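Local coordinates for protein 3-methyladenine DNA glycosylase (Helicobacter pylori, PDB 1PU6) that excises alkylated bases such as 3-methyladenine from DNA as a helix-hairpin-helix glycosylase of base excision repair, at residues Glu145-Asp150 against His172-Gly177. Sequence-based numbering, arbitrary orientation.
Sequences EVMVVD and HFFEKG
Residues 145-150 run as an extended, irregular chain between helix 131-141 and helix 151-159, and they pass alongside residues 172-177 of helix 167-179 in the all-helical HhH-GPD fold. The backbones come nearest at Met147 and Glu175, whose CA atoms are 6.5 Å apart. Met147 and Val149 point their CB atoms at the helix, while Val146 before them and Val148 between them turn theirs away; their side chains touch helix 131-141. Glu175 makes the polar link: with CG anti to its carbonyl carbon (chi1 -71°) and the chain extended beyond, OE1 reaches the Met147 N at 3.0 Å. The bond is almost straight, 175° at the hydrogen, and uses the anti lone pair of OE1. A water donates to Glu145 O and, weakly, to Glu175 OE2, so the loop holds OE1 directly and OE2 through a weak water bridge. At the end of the loop, Asp150 is the N-cap of helix 151-159. One carbon back from the carboxylate, Glu175 CG packs against Met147 CB at 3.9 Å. The Met147 chain leaves with CG anti to its backbone N and bends at chi3, in a Met-aromatic contact with SD 5.4 Å from the centre of the Phe174 ring, crossing it obliquely. Tyr199, Phe202 and Ile206 also touch Met147. Met147 CE lies 3.9 Å from Phe174 CD1, and on the other ortho carbon Val149 CG1 meets Phe174 CD2 at 3.8 Å.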
loop_
_atom_site.group_PDB
_atom_site.type_symbol
_atom_site.label_atom_id
_atom_site.label_comp_id
_atom_site.label_asym_id
_atom_site.label_seq_id
_atom_site.Cartn_x
_atom_site.Cartn_y
_atom_site.Cartn_z
ATOM N N GLU A 145 3.098 -6.318 -9.989
ATOM C CA GLU A 145 1.980 -7.287 -9.912
ATOM C C GLU A 145 2.016 -8.019 -8.586
ATOM O O GLU A 145 2.457 -9.149 -8.507
ATOM C CB GLU A 145 1.985 -8.275 -11.113
ATOM C CG GLU A 145 1.758 -7.554 -12.445
ATOM C CD GLU A 145 2.051 -8.410 -13.693
ATOM O OE1 GLU A 145 1.692 -7.909 -14.807
ATOM O OE2 GLU A 145 2.670 -9.546 -13.596
ATOM N N VAL A 146 1.607 -7.314 -7.531
ATOM C CA VAL A 146 1.590 -7.823 -6.150
ATOM C C VAL A 146 0.247 -7.454 -5.541
ATOM O O VAL A 146 -0.196 -6.276 -5.641
ATOM C CB VAL A 146 2.685 -7.088 -5.328
ATOM C CG1 VAL A 146 2.576 -7.402 -3.878
ATOM C CG2 VAL A 146 4.065 -7.528 -5.896
ATOM N N MET A 147 -0.427 -8.407 -4.883
ATOM C CA MET A 147 -1.661 -8.066 -4.140
ATOM C C MET A 147 -1.392 -7.965 -2.617
ATOM O O MET A 147 -0.976 -8.938 -2.003
ATOM C CB MET A 147 -2.793 -9.074 -4.380
ATOM C CG MET A 147 -4.222 -8.352 -3.933
ATOM S SD MET A 147 -5.505 -9.281 -4.427
ATOM C CE MET A 147 -6.672 -8.873 -3.073
ATOM N N VAL A 148 -1.665 -6.814 -2.015
ATOM C CA VAL A 148 -1.485 -6.605 -0.578
ATOM C C VAL A 148 -2.579 -7.402 0.141
ATOM O O VAL A 148 -3.728 -7.440 -0.342
ATOM C CB VAL A 148 -1.695 -5.119 -0.242
ATOM C CG1 VAL A 148 -1.719 -4.886 1.280
ATOM C CG2 VAL A 148 -0.589 -4.298 -0.916
ATOM N N VAL A 149 -2.210 -8.040 1.261
ATOM C CA VAL A 149 -3.201 -8.581 2.223
ATOM C C VAL A 149 -2.929 -8.052 3.618
ATOM O O VAL A 149 -1.920 -7.370 3.832
ATOM C CB VAL A 149 -3.287 -10.147 2.208
ATOM C CG1 VAL A 149 -3.742 -10.621 0.768
ATOM C CG2 VAL A 149 -1.971 -10.805 2.634
ATOM N N ASP A 150 -3.841 -8.305 4.560
ATOM C CA ASP A 150 -3.833 -7.575 5.866
ATOM C C ASP A 150 -4.875 -8.248 6.785
ATOM O O ASP A 150 -5.518 -9.217 6.379
ATOM C CB ASP A 150 -4.230 -6.085 5.663
ATOM C CG ASP A 150 -5.545 -5.907 4.915
ATOM O OD1 ASP A 150 -5.955 -4.735 4.710
ATOM O OD2 ASP A 150 -6.249 -6.862 4.504
ATOM N N HIS A 172 -0.991 -15.639 -1.648
ATOM C CA HIS A 172 -0.986 -16.533 -2.784
ATOM C C HIS A 172 -2.389 -17.002 -3.121
ATOM O O HIS A 172 -2.738 -17.109 -4.303
ATOM C CB HIS A 172 -0.099 -17.780 -2.510
ATOM C CG HIS A 172 0.149 -18.611 -3.754
ATOM N ND1 HIS A 172 0.224 -19.989 -3.731
ATOM C CD2 HIS A 172 0.376 -18.250 -5.044
ATOM C CE1 HIS A 172 0.457 -20.448 -4.954
ATOM N NE2 HIS A 172 0.522 -19.417 -5.775
ATOM N N PHE A 173 -3.223 -17.243 -2.095
ATOM C CA PHE A 173 -4.627 -17.564 -2.350
ATOM C C PHE A 173 -5.274 -16.455 -3.175
ATOM O O PHE A 173 -5.975 -16.720 -4.189
ATOM C CB PHE A 173 -5.439 -17.683 -1.011
ATOM C CG PHE A 173 -6.944 -17.776 -1.244
ATOM C CD1 PHE A 173 -7.738 -16.613 -1.273
ATOM C CD2 PHE A 173 -7.564 -19.021 -1.495
ATOM C CE1 PHE A 173 -9.094 -16.681 -1.485
ATOM C CE2 PHE A 173 -8.963 -19.080 -1.731
ATOM C CZ PHE A 173 -9.709 -17.908 -1.742
ATOM N N PHE A 174 -5.070 -15.184 -2.776
ATOM C CA PHE A 174 -5.716 -14.067 -3.522
ATOM C C PHE A 174 -5.147 -13.901 -4.948
ATOM O O PHE A 174 -5.909 -13.757 -5.923
ATOM C CB PHE A 174 -5.679 -12.776 -2.705
ATOM C CG PHE A 174 -6.833 -12.653 -1.735
ATOM C CD1 PHE A 174 -8.117 -12.337 -2.195
ATOM C CD2 PHE A 174 -6.650 -12.875 -0.348
ATOM C CE1 PHE A 174 -9.220 -12.252 -1.306
ATOM C CE2 PHE A 174 -7.728 -12.772 0.573
ATOM C CZ PHE A 174 -9.023 -12.466 0.090
ATOM N N GLU A 175 -3.830 -14.041 -5.096
ATOM C CA GLU A 175 -3.207 -13.897 -6.430
ATOM C C GLU A 175 -3.564 -15.030 -7.380
ATOM O O GLU A 175 -3.849 -14.792 -8.569
ATOM C CB GLU A 175 -1.664 -13.777 -6.331
ATOM C CG GLU A 175 -1.265 -12.421 -5.746
ATOM C CD GLU A 175 0.245 -12.252 -5.524
ATOM O OE1 GLU A 175 0.695 -11.172 -5.015
ATOM O OE2 GLU A 175 0.992 -13.195 -5.875
ATOM N N LYS A 176 -3.453 -16.265 -6.894
ATOM C CA LYS A 176 -3.559 -17.396 -7.819
ATOM C C LYS A 176 -4.939 -17.535 -8.503
ATOM O O LYS A 176 -5.015 -17.961 -9.662
ATOM C CB LYS A 176 -3.117 -18.699 -7.136
ATOM C CG LYS A 176 -4.120 -19.366 -6.226
ATOM C CD LYS A 176 -3.385 -20.425 -5.335
ATOM C CE LYS A 176 -4.183 -21.697 -5.074
ATOM N NZ LYS A 176 -4.523 -22.443 -6.338
ATOM N N GLY A 177 -6.018 -17.182 -7.801
ATOM C CA GLY A 177 -7.345 -17.247 -8.413
ATOM C C GLY A 177 -7.440 -16.287 -9.601
ATOM O O GLY A 177 -8.066 -16.594 -10.601
HETATM O O HOH W 1 2.215 -12.134 -8.189
#